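PDB 7CBD: exoglucanase A from Cellulomonas fimi, which hydrolyses the beta-1,4-glucosidic linkages of cellulose with inversion of anomeric configuration, releasing cellobiose from the non-reducing chain ends by means of this family 6 catalytic domain. Local coordinates for residues L249-K260 with S313-D321; E270-H278 with G352-A360. All coordinates share one frame; numbering follows the deposited sequence. Where two conformers were deposited one is given.

Contact 1: L249-K260 with S313-D321; sequences LTINNTPIRSSK and STDVNAYVD
Ile251 and Thr254, the residues flanking the turn of a small beta-hairpin, pack with Tyr319 and Val316 on the opening turns of helix 316-323. Backbone bonds between Ile251 and Thr254 close the hairpin, and the positive phi angles of Asn252 and Asn253 fit a type I' turn. The hairpin and the 3-10 segment behind it thus lie along the start of the helix.

The apolar contacts are carried by Val316, Tyr319 and Ile251. Tyr319 CG stands anti to its own backbone N (chi1 -175°), which turns one face of the ring to Ile251, whose CD1 makes a CH-pi contact 3.8 Å from the Tyr319 ring centroid and 17° off the normal. Ile256 CG2 comes in obliquely, 4.0 Å from Tyr319 CD2. Val316 CG1 rests on the hairpin backbone, 3.5 Å from Thr254 O, and also touches Thr254 CG2. One turn further along the helix, Val320 CG2 is 3.6 Å from Ser259 OG, a hydroxyl already bonded to Ile256 O.

The polar contacts use both ends of the Asn317 amide. Lys260 N donates to Asn317 OD1 at 2.8 Å, with 160° at the hydrogen, in the carbonyl plane and on a lone pair. Asn317 ND2 donates to a water at 2.9 Å, which in turn donates to Ser258 O. With an alanine in place of Asn317, Lys260 N would probably be left without this acceptor and the water bridge to Ser258 would be broken. A second water bridges Ile251 O and Thr314 O, with a weak bond from Thr254 OG1.

The helix start is fixed from within: Ser313 forms an ST turn, and N-cap Asp315 accepts from Ala318 N on the anti side of OD2, 2.9 Å away.

Contact 2: E270-H278 with G352-A360; sequences EIDYTAHMH and GYAASHLDA
Helix 270-283 of the family 6 alpha/beta barrel here meets the 3-10 turn 354-356 that leads into barrel strand 358-362, with Ser356 lodged against Ile271 and Thr274. Ser356 OG donates to Ile271 O at 2.8 Å, its approach tilted 27° from the carbonyl plane. The same oxygen accepts the helical bond from Ala275 N on the opposite face, so two donors grip it. Close by, the backbones almost touch: Ala275 CA makes a CH...O contact of 3.3 Å with Ala355 O, and one water donates to both Ala275 O and Ala355 O.

At one end of the interface, Ile271 CD1 sits over the Tyr353 ring, 3.7 Å from its centroid and offset toward the rim, while also touching Leu358 CD1. At the other end, His278 and His357 stack face to face, their centroids 3.7 Å apart and their planes 1° from parallel. A chi1 of -168° swings the His278 ring away from its backbone N and out to this partner.

His278 NE2 bonds to Ile290 O, a pure acceptor, so that nitrogen carries a proton; since two stacked cations would repel, the pair is probably not doubly charged.

Contacts 1 and 2 interleave along the chain: 249-260 precedes 270-278, and their partners 313-321 and 352-360 follow in the same order. Helix 270-283 comes next in the chain after the hairpin strand 254-255, yet the two contacts do not touch; their centres are about 25 Å apart and their nearest atoms about 10 Å. Contact 2 belongs to the barrel framework, its centre about 16 Å from that of the chain, whereas contact 1 is peripheral, with its centre about 30 Å from that of the chain, and joins excursions outside the parallel sheet. Both lie away from Asp149 and Asp371, the predicted proton donor and nucleophile, so both are read as structural packing within the catalytic domain.

Contact 1: L249-K260 with S313-D321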
ATOM      1  N   LEU A 249      12.572 -10.776 -22.691  1.00 10.94           N
ATOM      2  CA  LEU A 249      13.405 -10.259 -23.767  1.00 10.97           C
ATOM      3  C   LEU A 249      14.873 -10.541 -23.495  1.00 10.95           C
ATOM      4  O   LEU A 249      15.370 -10.332 -22.383  1.00 10.00           O
ATOM      5  CB  LEU A 249      13.190  -8.752 -23.914  1.00 11.10           C
ATOM      6  CG  LEU A 249      13.953  -8.104 -25.066  1.00 11.52           C
ATOM      7  CD1 LEU A 249      13.424  -8.644 -26.383  1.00 12.24           C
ATOM      8  CD2 LEU A 249      13.858  -6.584 -24.995  1.00 11.08           C
ATOM      9  N   THR A 250      15.554 -11.050 -24.509  1.00 13.21           N
ATOM     10  CA  THR A 250      16.986 -11.269 -24.447  1.00 15.10           C
ATOM     11  C   THR A 250      17.638 -10.410 -25.513  1.00 16.79           C
ATOM     12  O   THR A 250      17.095 -10.253 -26.610  1.00 18.33           O
ATOM     13  CB  THR A 250      17.343 -12.759 -24.611  1.00 16.46           C
ATOM     14  OG1 THR A 250      16.923 -13.229 -25.897  1.00 19.04           O
ATOM     15  CG2 THR A 250      16.661 -13.592 -23.528  1.00 16.68           C
ATOM     16  N   ILE A 251      18.770  -9.810 -25.159  1.00 16.40           N
ATOM     17  CA  ILE A 251      19.560  -8.975 -26.053  1.00 16.90           C
ATOM     18  C   ILE A 251      20.921  -9.635 -26.169  1.00 17.36           C
ATOM     19  O   ILE A 251      21.647  -9.744 -25.172  1.00 18.03           O
ATOM     20  CB  ILE A 251      19.707  -7.548 -25.503  1.00 17.45           C
ATOM     21  CG1 ILE A 251      18.337  -6.887 -25.332  1.00 17.51           C
ATOM     22  CG2 ILE A 251      20.599  -6.719 -26.420  1.00 18.58           C
ATOM     23  CD1 ILE A 251      18.405  -5.553 -24.616  1.00 17.46           C
ATOM     24  N   ASN A 252      21.261 -10.081 -27.379  0.56 17.31           N
ATOM     25  CA  ASN A 252      22.519 -10.773 -27.645  0.56 18.24           C
ATOM     26  C   ASN A 252      22.738 -11.926 -26.665  0.56 17.83           C
ATOM     27  O   ASN A 252      23.793 -12.058 -26.040  0.56 18.38           O
ATOM     28  CB  ASN A 252      23.702  -9.802 -27.676  0.56 19.62           C
ATOM     29  CG  ASN A 252      23.711  -8.939 -28.925  0.56 20.66           C
ATOM     30  OD1 ASN A 252      22.812  -9.032 -29.765  0.56 20.58           O
ATOM     31  ND2 ASN A 252      24.729  -8.095 -29.057  0.56 21.78           N
ATOM     32  N   ASN A 253      21.707 -12.762 -26.529  1.00 16.33           N
ATOM     33  CA  ASN A 253      21.743 -13.949 -25.667  1.00 16.42           C
ATOM     34  C   ASN A 253      21.927 -13.599 -24.188  1.00 15.94           C
ATOM     35  O   ASN A 253      22.475 -14.390 -23.419  1.00 18.21           O
ATOM     36  CB  ASN A 253      22.785 -14.973 -26.147  1.00 16.43           C
ATOM     37  CG  ASN A 253      22.544 -16.372 -25.597  1.00 17.49           C
ATOM     38  OD1 ASN A 253      21.403 -16.807 -25.449  1.00 17.96           O
ATOM     39  ND2 ASN A 253      23.626 -17.082 -25.295  1.00 18.07           N
ATOM     40  N   THR A 254      21.475 -12.416 -23.766  1.00 14.74           N
ATOM     41  CA  THR A 254      21.493 -12.036 -22.352  1.00 13.41           C
ATOM     42  C   THR A 254      20.100 -11.572 -21.956  1.00 11.83           C
ATOM     43  O   THR A 254      19.584 -10.595 -22.537  1.00 12.38           O
ATOM     44  CB  THR A 254      22.524 -10.940 -22.074  1.00 15.21           C
ATOM     45  OG1 THR A 254      23.798 -11.363 -22.565  1.00 17.10           O
ATOM     46  CG2 THR A 254      22.638 -10.683 -20.576  1.00 15.77           C
ATOM     47  N   PRO A 255      19.445 -12.232 -21.002  1.00 11.03           N
ATOM     48  CA  PRO A 255      18.094 -11.808 -20.602  1.00 10.10           C
ATOM     49  C   PRO A 255      18.138 -10.461 -19.894  1.00 10.16           C
ATOM     50  O   PRO A 255      18.959 -10.241 -19.004  1.00 10.79           O
ATOM     51  CB  PRO A 255      17.638 -12.927 -19.652  1.00 11.62           C
ATOM     52  CG  PRO A 255      18.560 -14.097 -19.950  1.00 13.70           C
ATOM     53  CD  PRO A 255      19.867 -13.470 -20.324  1.00 12.91           C
ATOM     54  N   ILE A 256      17.236  -9.555 -20.284  1.00  9.94           N
ATOM     55  CA  ILE A 256      17.183  -8.276 -19.585  1.00  9.14           C
ATOM     56  C   ILE A 256      16.807  -8.450 -18.122  1.00  8.32           C
ATOM     57  O   ILE A 256      17.160  -7.604 -17.292  1.00  9.71           O
ATOM     58  CB  ILE A 256      16.292  -7.224 -20.290  1.00  8.93           C
ATOM     59  CG1 ILE A 256      14.807  -7.614 -20.226  1.00  8.65           C
ATOM     60  CG2 ILE A 256      16.778  -6.994 -21.718  1.00 11.28           C
ATOM     61  CD1 ILE A 256      13.853  -6.463 -20.554  1.00  9.65           C
ATOM     62  N   ARG A 257      16.108  -9.536 -17.771  1.00  7.85           N
ATOM     63  CA  ARG A 257      15.785  -9.764 -16.363  1.00  8.81           C
ATOM     64  C   ARG A 257      17.029 -10.018 -15.516  1.00  8.72           C
ATOM     65  O   ARG A 257      16.973  -9.850 -14.294  1.00  9.35           O
ATOM     66  CB  ARG A 257      14.782 -10.913 -16.205  1.00  9.55           C
ATOM     67  CG  ARG A 257      15.341 -12.266 -16.606  1.00 10.82           C
ATOM     68  CD  ARG A 257      14.319 -13.389 -16.399  1.00 12.98           C
ATOM     69  NE  ARG A 257      14.809 -14.686 -16.865  1.00 14.49           N
ATOM     70  CZ  ARG A 257      15.079 -15.722 -16.072  1.00 15.28           C
ATOM     71  NH1 ARG A 257      14.905 -15.626 -14.761  1.00 16.08           N
ATOM     72  NH2 ARG A 257      15.522 -16.863 -16.591  1.00 16.04           N
ATOM     73  N   SER A 258      18.151 -10.391 -16.134  1.00  8.73           N
ATOM     74  CA  SER A 258      19.392 -10.583 -15.392  1.00  9.32           C
ATOM     75  C   SER A 258      20.088  -9.273 -15.056  1.00  9.35           C
ATOM     76  O   SER A 258      21.150  -9.300 -14.425  1.00 10.89           O
ATOM     77  CB  SER A 258      20.346 -11.492 -16.162  1.00 11.52           C
ATOM     78  OG  SER A 258      20.901 -10.824 -17.276  1.00 11.10           O
ATOM     79  N   SER A 259      19.523  -8.140 -15.464  1.00  8.49           N
ATOM     80  CA  SER A 259      20.053  -6.841 -15.088  1.00  9.09           C
ATOM     81  C   SER A 259      20.137  -6.705 -13.569  1.00  9.95           C
ATOM     82  O   SER A 259      19.407  -7.352 -12.812  1.00  9.81           O
ATOM     83  CB  SER A 259      19.146  -5.737 -15.634  1.00  9.65           C
ATOM     84  OG  SER A 259      17.819  -5.867 -15.138  1.00  9.82           O
ATOM     85  N   LYS A 260      21.031  -5.814 -13.132  1.00  9.88           N
ATOM     86  CA  LYS A 260      21.176  -5.494 -11.715  1.00 10.27           C
ATOM     87  C   LYS A 260      19.844  -5.090 -11.088  1.00  9.24           C
ATOM     88  O   LYS A 260      19.554  -5.439  -9.938  1.00 10.59           O
ATOM     89  CB  LYS A 260      22.209  -4.368 -11.575  1.00 11.57           C
ATOM     90  CG  LYS A 260      22.621  -4.012 -10.155  1.00 12.80           C
ATOM     91  CD  LYS A 260      23.628  -2.855 -10.152  1.00 14.03           C
ATOM     92  CE  LYS A 260      24.233  -2.648  -8.770  1.00 15.55           C
ATOM     93  NZ  LYS A 260      25.320  -1.624  -8.753  1.00 18.04           N
ATOM     94  N   SER A 313      20.141  -0.061 -26.745  1.00 20.20           N
ATOM     95  CA  SER A 313      21.421  -0.414 -26.151  1.00 21.57           C
ATOM     96  C   SER A 313      21.690  -1.896 -26.366  1.00 23.82           C
ATOM     97  O   SER A 313      20.764  -2.711 -26.397  1.00 24.39           O
ATOM     98  CB  SER A 313      21.468  -0.098 -24.654  1.00 21.34           C
ATOM     99  OG  SER A 313      22.709  -0.504 -24.107  1.00 22.37           O
ATOM    100  N   THR A 314      22.974  -2.227 -26.514  1.00 24.81           N
ATOM    101  CA  THR A 314      23.455  -3.602 -26.587  1.00 26.43           C
ATOM    102  C   THR A 314      23.721  -4.207 -25.214  1.00 26.59           C
ATOM    103  O   THR A 314      23.926  -5.422 -25.117  1.00 28.52           O
ATOM    104  CB  THR A 314      24.734  -3.674 -27.438  1.00 28.76           C
ATOM    105  OG1 THR A 314      25.746  -2.827 -26.875  1.00 30.68           O
ATOM    106  CG2 THR A 314      24.457  -3.228 -28.865  1.00 29.56           C
ATOM    107  N   ASP A 315      23.730  -3.388 -24.166  1.00 23.73           N
ATOM    108  CA  ASP A 315      24.072  -3.809 -22.815  1.00 21.36           C
ATOM    109  C   ASP A 315      22.797  -3.865 -21.984  1.00 17.28           C
ATOM    110  O   ASP A 315      22.037  -2.890 -21.954  1.00 16.28           O
ATOM    111  CB  ASP A 315      25.041  -2.795 -22.205  1.00 22.67           C
ATOM    112  CG  ASP A 315      25.385  -3.114 -20.776  1.00 24.87           C
ATOM    113  OD1 ASP A 315      26.231  -4.002 -20.559  1.00 27.15           O
ATOM    114  OD2 ASP A 315      24.812  -2.482 -19.866  1.00 23.94           O
ATOM    115  N   VAL A 316      22.561  -4.996 -21.306  1.00 15.31           N
ATOM    116  CA  VAL A 316      21.265  -5.183 -20.647  1.00 15.21           C
ATOM    117  C   VAL A 316      21.063  -4.183 -19.514  1.00 13.90           C
ATOM    118  O   VAL A 316      19.944  -3.718 -19.283  1.00 13.41           O
ATOM    119  CB  VAL A 316      21.006  -6.643 -20.205  1.00 17.02           C
ATOM    120  CG1 VAL A 316      21.042  -7.597 -21.391  1.00 18.37           C
ATOM    121  CG2 VAL A 316      21.957  -7.080 -19.103  1.00 18.60           C
ATOM    122  N   ASN A 317      22.132  -3.825 -18.800  1.00 12.18           N
ATOM    123  CA  ASN A 317      21.969  -2.890 -17.691  1.00 12.80           C
ATOM    124  C   ASN A 317      21.688  -1.481 -18.190  1.00 12.02           C
ATOM    125  O   ASN A 317      20.813  -0.794 -17.656  1.00 12.05           O
ATOM    126  CB  ASN A 317      23.189  -2.931 -16.777  1.00 13.59           C
ATOM    127  CG  ASN A 317      23.115  -4.060 -15.788  1.00 14.32           C
ATOM    128  OD1 ASN A 317      22.219  -4.094 -14.946  1.00 14.08           O
ATOM    129  ND2 ASN A 317      24.027  -5.018 -15.906  1.00 15.41           N
ATOM    130  N   ALA A 318      22.412  -1.037 -19.222  1.00 12.41           N
ATOM    131  CA  ALA A 318      22.118   0.262 -19.817  1.00 13.15           C
ATOM    132  C   ALA A 318      20.712   0.279 -20.398  1.00 11.88           C
ATOM    133  O   ALA A 318      19.988   1.275 -20.271  1.00 12.14           O
ATOM    134  CB  ALA A 318      23.153   0.584 -20.898  1.00 14.33           C
ATOM    135  N   TYR A 319      20.305  -0.825 -21.028  1.00 12.44           N
ATOM    136  CA  TYR A 319      18.965  -0.908 -21.598  1.00 11.13           C
ATOM    137  C   TYR A 319      17.910  -0.792 -20.512  1.00 10.12           C
ATOM    138  O   TYR A 319      16.958  -0.012 -20.634  1.00 10.41           O
ATOM    139  CB  TYR A 319      18.811  -2.232 -22.344  1.00 11.28           C
ATOM    140  CG  TYR A 319      17.503  -2.386 -23.080  1.00 11.03           C
ATOM    141  CD1 TYR A 319      17.347  -1.888 -24.367  1.00 11.94           C
ATOM    142  CD2 TYR A 319      16.425  -3.045 -22.498  1.00 11.12           C
ATOM    143  CE1 TYR A 319      16.152  -2.033 -25.050  1.00 11.77           C
ATOM    144  CE2 TYR A 319      15.225  -3.198 -23.174  1.00 10.21           C
ATOM    145  CZ  TYR A 319      15.096  -2.691 -24.457  1.00 10.83           C
ATOM    146  OH  TYR A 319      13.912  -2.826 -25.150  1.00 12.53           O
ATOM    147  N   VAL A 320      18.053  -1.578 -19.443  1.00 10.11           N
ATOM    148  CA  VAL A 320      17.067  -1.539 -18.370  1.00  8.54           C
ATOM    149  C   VAL A 320      17.082  -0.182 -17.681  1.00  8.64           C
ATOM    150  O   VAL A 320      16.028   0.405 -17.422  1.00  9.70           O
ATOM    151  CB  VAL A 320      17.286  -2.706 -17.392  1.00  9.07           C
ATOM    152  CG1 VAL A 320      16.547  -2.460 -16.080  1.00  9.86           C
ATOM    153  CG2 VAL A 320      16.840  -4.010 -18.039  1.00  9.96           C
ATOM    154  N   ASP A 321      18.275   0.353 -17.403  1.00  9.58           N
ATOM    155  CA  ASP A 321      18.358   1.591 -16.636  1.00 10.91           C
ATOM    156  C   ASP A 321      17.844   2.792 -17.424  1.00 11.66           C
ATOM    157  O   ASP A 321      17.330   3.746 -16.829  1.00 12.01           O
ATOM    158  CB  ASP A 321      19.788   1.808 -16.137  1.00 11.59           C
ATOM    159  CG  ASP A 321      20.186   0.812 -15.055  1.00 12.70           C
ATOM    160  OD1 ASP A 321      19.289   0.124 -14.506  1.00 12.41           O
ATOM    161  OD2 ASP A 321      21.399   0.713 -14.758  1.00 14.68           O
TER
HETATM  162  O   HOH W   1      23.563  -8.282 -24.024  1.00 26.48           O
HETATM  163  O   HOH W   2      23.526  -7.739 -14.998  1.00 18.60           O

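Contact 2: E270-H278 with G352-A360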
ATOM      1  N   GLU A 270       3.269  -4.393 -11.285  1.00  5.73           N
ATOM      2  CA  GLU A 270       2.234  -4.952 -10.430  1.00  5.32           C
ATOM      3  C   GLU A 270       1.090  -5.573 -11.212  1.00  5.46           C
ATOM      4  O   GLU A 270       0.414  -6.461 -10.686  1.00  6.18           O
ATOM      5  CB  GLU A 270       1.739  -3.899  -9.433  1.00  5.39           C
ATOM      6  CG  GLU A 270       2.820  -3.472  -8.436  1.00  6.20           C
ATOM      7  CD  GLU A 270       3.346  -4.637  -7.608  1.00  5.44           C
ATOM      8  OE1 GLU A 270       2.630  -5.087  -6.690  1.00  6.58           O
ATOM      9  OE2 GLU A 270       4.470  -5.118  -7.880  1.00  7.20           O
ATOM     10  N   ILE A 271       0.857  -5.140 -12.453  1.00  5.72           N
ATOM     11  CA  ILE A 271      -0.085  -5.863 -13.305  1.00  6.51           C
ATOM     12  C   ILE A 271       0.381  -7.300 -13.492  1.00  6.73           C
ATOM     13  O   ILE A 271      -0.385  -8.254 -13.313  1.00  6.90           O
ATOM     14  CB  ILE A 271      -0.276  -5.137 -14.651  1.00  7.92           C
ATOM     15  CG1 ILE A 271      -1.073  -3.839 -14.457  1.00  8.49           C
ATOM     16  CG2 ILE A 271      -0.957  -6.049 -15.673  1.00  8.70           C
ATOM     17  CD1 ILE A 271      -2.443  -4.033 -13.852  1.00  9.45           C
ATOM     18  N   ASP A 272       1.655  -7.478 -13.832  1.00  6.94           N
ATOM     19  CA  ASP A 272       2.160  -8.831 -14.024  1.00  7.52           C
ATOM     20  C   ASP A 272       2.191  -9.600 -12.710  1.00  6.88           C
ATOM     21  O   ASP A 272       1.897 -10.800 -12.680  1.00  7.55           O
ATOM     22  CB  ASP A 272       3.534  -8.785 -14.690  1.00  9.58           C
ATOM     23  CG  ASP A 272       3.478  -8.212 -16.102  1.00 12.04           C
ATOM     24  OD1 ASP A 272       2.372  -8.139 -16.678  1.00 14.79           O
ATOM     25  OD2 ASP A 272       4.533  -7.825 -16.640  1.00 13.84           O
ATOM     26  N   TYR A 273       2.518  -8.915 -11.613  1.00  6.76           N
ATOM     27  CA  TYR A 273       2.606  -9.575 -10.317  1.00  6.97           C
ATOM     28  C   TYR A 273       1.237 -10.059  -9.843  1.00  5.63           C
ATOM     29  O   TYR A 273       1.106 -11.188  -9.364  1.00  6.46           O
ATOM     30  CB  TYR A 273       3.252  -8.627  -9.300  1.00  8.09           C
ATOM     31  CG  TYR A 273       3.334  -9.222  -7.920  1.00  7.48           C
ATOM     32  CD1 TYR A 273       4.072 -10.378  -7.680  1.00  6.89           C
ATOM     33  CD2 TYR A 273       2.666  -8.636  -6.854  1.00  6.48           C
ATOM     34  CE1 TYR A 273       4.126 -10.934  -6.410  1.00  7.35           C
ATOM     35  CE2 TYR A 273       2.710  -9.183  -5.593  1.00  6.07           C
ATOM     36  CZ  TYR A 273       3.441 -10.337  -5.377  1.00  6.88           C
ATOM     37  OH  TYR A 273       3.491 -10.912  -4.133  1.00  7.87           O
ATOM     38  N   THR A 274       0.199  -9.229  -9.983  1.00  5.74           N
ATOM     39  CA  THR A 274      -1.133  -9.662  -9.558  1.00  6.19           C
ATOM     40  C   THR A 274      -1.644 -10.829 -10.403  1.00  5.65           C
ATOM     41  O   THR A 274      -2.298 -11.738  -9.878  1.00  6.43           O
ATOM     42  CB  THR A 274      -2.130  -8.496  -9.541  1.00  7.51           C
ATOM     43  OG1 THR A 274      -2.091  -7.789 -10.786  1.00  6.71           O
ATOM     44  CG2 THR A 274      -1.830  -7.527  -8.397  1.00  8.23           C
ATOM     45  N   ALA A 275      -1.346 -10.839 -11.707  1.00  6.11           N
ATOM     46  CA  ALA A 275      -1.721 -11.986 -12.534  1.00  6.32           C
ATOM     47  C   ALA A 275      -0.992 -13.243 -12.076  1.00  6.11           C
ATOM     48  O   ALA A 275      -1.586 -14.326 -11.978  1.00  7.29           O
ATOM     49  CB  ALA A 275      -1.425 -11.704 -14.009  1.00  6.94           C
ATOM     50  N   HIS A 276       0.297 -13.105 -11.779  1.00  6.80           N
ATOM     51  CA  HIS A 276       1.121 -14.214 -11.313  1.00  7.52           C
ATOM     52  C   HIS A 276       0.587 -14.778 -10.002  1.00  6.70           C
ATOM     53  O   HIS A 276       0.377 -15.992  -9.866  1.00  7.62           O
ATOM     54  CB  HIS A 276       2.542 -13.663 -11.144  1.00  7.45           C
ATOM     55  CG  HIS A 276       3.579 -14.663 -10.730  1.00  7.49           C
ATOM     56  ND1 HIS A 276       4.851 -14.275 -10.368  1.00  8.43           N
ATOM     57  CD2 HIS A 276       3.556 -16.014 -10.633  1.00  8.84           C
ATOM     58  CE1 HIS A 276       5.567 -15.342 -10.065  1.00  8.36           C
ATOM     59  NE2 HIS A 276       4.803 -16.410 -10.214  1.00  9.83           N
ATOM     60  N   MET A 277       0.340 -13.901  -9.028  1.00  7.03           N
ATOM     61  CA  MET A 277      -0.115 -14.366  -7.724  1.00  7.10           C
ATOM     62  C   MET A 277      -1.533 -14.911  -7.782  1.00  6.38           C
ATOM     63  O   MET A 277      -1.852 -15.874  -7.079  1.00  7.44           O
ATOM     64  CB  MET A 277       0.006 -13.255  -6.690  1.00  6.93           C
ATOM     65  CG  MET A 277       1.441 -12.966  -6.312  1.00  9.58           C
ATOM     66  SD  MET A 277       2.323 -14.395  -5.629  1.00 13.82           S
ATOM     67  CE  MET A 277       1.645 -14.466  -3.967  1.00 17.10           C
ATOM     68  N   HIS A 278      -2.408 -14.320  -8.604  1.00  6.63           N
ATOM     69  CA  HIS A 278      -3.744 -14.893  -8.730  1.00  6.26           C
ATOM     70  C   HIS A 278      -3.664 -16.350  -9.164  1.00  7.13           C
ATOM     71  O   HIS A 278      -4.347 -17.211  -8.603  1.00  7.41           O
ATOM     72  CB  HIS A 278      -4.613 -14.064  -9.680  1.00  7.23           C
ATOM     73  CG  HIS A 278      -6.067 -14.422  -9.627  1.00  7.11           C
ATOM     74  ND1 HIS A 278      -6.613 -15.452 -10.363  1.00  7.98           N
ATOM     75  CD2 HIS A 278      -7.088 -13.887  -8.916  1.00  7.74           C
ATOM     76  CE1 HIS A 278      -7.908 -15.535 -10.109  1.00  7.89           C
ATOM     77  NE2 HIS A 278      -8.223 -14.598  -9.234  1.00  7.94           N
ATOM     78  N   GLY A 352      -8.772  -3.500 -19.118  1.00 13.93           N
ATOM     79  CA  GLY A 352      -7.557  -3.735 -19.871  1.00 14.11           C
ATOM     80  C   GLY A 352      -6.561  -4.693 -19.254  1.00 14.12           C
ATOM     81  O   GLY A 352      -5.493  -4.905 -19.846  1.00 15.26           O
ATOM     82  N   TYR A 353      -6.875  -5.285 -18.102  1.00 12.58           N
ATOM     83  CA  TYR A 353      -5.934  -6.118 -17.359  1.00 12.14           C
ATOM     84  C   TYR A 353      -6.618  -7.394 -16.874  1.00 11.25           C
ATOM     85  O   TYR A 353      -6.549  -7.752 -15.697  1.00 10.45           O
ATOM     86  CB  TYR A 353      -5.383  -5.365 -16.151  1.00 12.32           C
ATOM     87  CG  TYR A 353      -4.923  -3.952 -16.425  1.00 14.41           C
ATOM     88  CD1 TYR A 353      -3.745  -3.702 -17.119  1.00 16.21           C
ATOM     89  CD2 TYR A 353      -5.656  -2.867 -15.964  1.00 16.10           C
ATOM     90  CE1 TYR A 353      -3.315  -2.411 -17.351  1.00 18.52           C
ATOM     91  CE2 TYR A 353      -5.233  -1.572 -16.190  1.00 18.25           C
ATOM     92  CZ  TYR A 353      -4.068  -1.349 -16.888  1.00 19.94           C
ATOM     93  OH  TYR A 353      -3.656  -0.053 -17.115  1.00 23.27           O
ATOM     94  N   ALA A 354      -7.268  -8.113 -17.792  1.00 11.33           N
ATOM     95  CA  ALA A 354      -8.136  -9.224 -17.404  1.00 11.97           C
ATOM     96  C   ALA A 354      -7.422 -10.248 -16.525  1.00 10.28           C
ATOM     97  O   ALA A 354      -7.981 -10.716 -15.524  1.00 11.44           O
ATOM     98  CB  ALA A 354      -8.710  -9.897 -18.650  1.00 14.13           C
ATOM     99  N   ALA A 355      -6.183 -10.602 -16.870  1.00 10.06           N
ATOM    100  CA  ALA A 355      -5.511 -11.668 -16.130  1.00 10.51           C
ATOM    101  C   ALA A 355      -5.137 -11.263 -14.711  1.00  8.13           C
ATOM    102  O   ALA A 355      -4.772 -12.135 -13.909  1.00  8.87           O
ATOM    103  CB  ALA A 355      -4.282 -12.160 -16.893  1.00 11.51           C
ATOM    104  N   SER A 356      -5.209  -9.977 -14.382  1.00  7.15           N
ATOM    105  CA  SER A 356      -4.887  -9.522 -13.042  1.00  6.98           C
ATOM    106  C   SER A 356      -6.076  -9.591 -12.094  1.00  7.52           C
ATOM    107  O   SER A 356      -5.894  -9.380 -10.894  1.00  7.76           O
ATOM    108  CB  SER A 356      -4.360  -8.084 -13.093  1.00  7.57           C
ATOM    109  OG  SER A 356      -3.166  -8.000 -13.847  1.00  8.35           O
ATOM    110  N   HIS A 357      -7.286  -9.815 -12.608  1.00  6.91           N
ATOM    111  CA  HIS A 357      -8.478  -9.986 -11.773  1.00  7.17           C
ATOM    112  C   HIS A 357      -8.643  -8.839 -10.774  1.00  6.68           C
ATOM    113  O   HIS A 357      -8.821  -9.055  -9.575  1.00  7.39           O
ATOM    114  CB  HIS A 357      -8.458 -11.339 -11.055  1.00  8.71           C
ATOM    115  CG  HIS A 357      -8.532 -12.508 -11.981  1.00  9.77           C
ATOM    116  ND1 HIS A 357      -9.712 -13.168 -12.249  1.00 12.57           N
ATOM    117  CD2 HIS A 357      -7.577 -13.130 -12.713  1.00 10.72           C
ATOM    118  CE1 HIS A 357      -9.479 -14.147 -13.106  1.00 12.94           C
ATOM    119  NE2 HIS A 357      -8.194 -14.141 -13.408  1.00 12.11           N
ATOM    120  N   LEU A 358      -8.596  -7.606 -11.277  1.00  6.74           N
ATOM    121  CA  LEU A 358      -8.555  -6.424 -10.424  1.00  7.01           C
ATOM    122  C   LEU A 358      -9.957  -5.996 -10.001  1.00  7.35           C
ATOM    123  O   LEU A 358     -10.789  -5.644 -10.842  1.00  9.01           O
ATOM    124  CB  LEU A 358      -7.865  -5.267 -11.146  1.00  8.23           C
ATOM    125  CG  LEU A 358      -6.377  -5.491 -11.444  1.00  8.85           C
ATOM    126  CD1 LEU A 358      -5.891  -4.508 -12.500  1.00 10.19           C
ATOM    127  CD2 LEU A 358      -5.537  -5.372 -10.180  1.00  9.90           C
ATOM    128  N   ASP A 359     -10.194  -5.974  -8.691  1.00  6.55           N
ATOM    129  CA  ASP A 359     -11.432  -5.404  -8.170  1.00  6.47           C
ATOM    130  C   ASP A 359     -11.437  -3.884  -8.275  1.00  6.19           C
ATOM    131  O   ASP A 359     -12.499  -3.281  -8.476  1.00  5.91           O
ATOM    132  CB  ASP A 359     -11.614  -5.783  -6.697  1.00  6.90           C
ATOM    133  CG  ASP A 359     -12.087  -7.214  -6.495  1.00  7.06           C
ATOM    134  OD1 ASP A 359     -12.456  -7.906  -7.469  1.00  7.01           O
ATOM    135  OD2 ASP A 359     -12.084  -7.655  -5.329  1.00  7.37           O
ATOM    136  N   ALA A 360     -10.273  -3.253  -8.113  1.00  6.06           N
ATOM    137  CA  ALA A 360     -10.143  -1.801  -8.056  1.00  6.44           C
ATOM    138  C   ALA A 360      -8.670  -1.429  -7.978  1.00  6.36           C
ATOM    139  O   ALA A 360      -7.825  -2.233  -7.567  1.00  6.22           O
ATOM    140  CB  ALA A 360     -10.856  -1.223  -6.831  1.00  6.93           C
TER
HETATM  141  O   HOH W   3      -3.890 -14.708 -13.588  1.00 11.45           O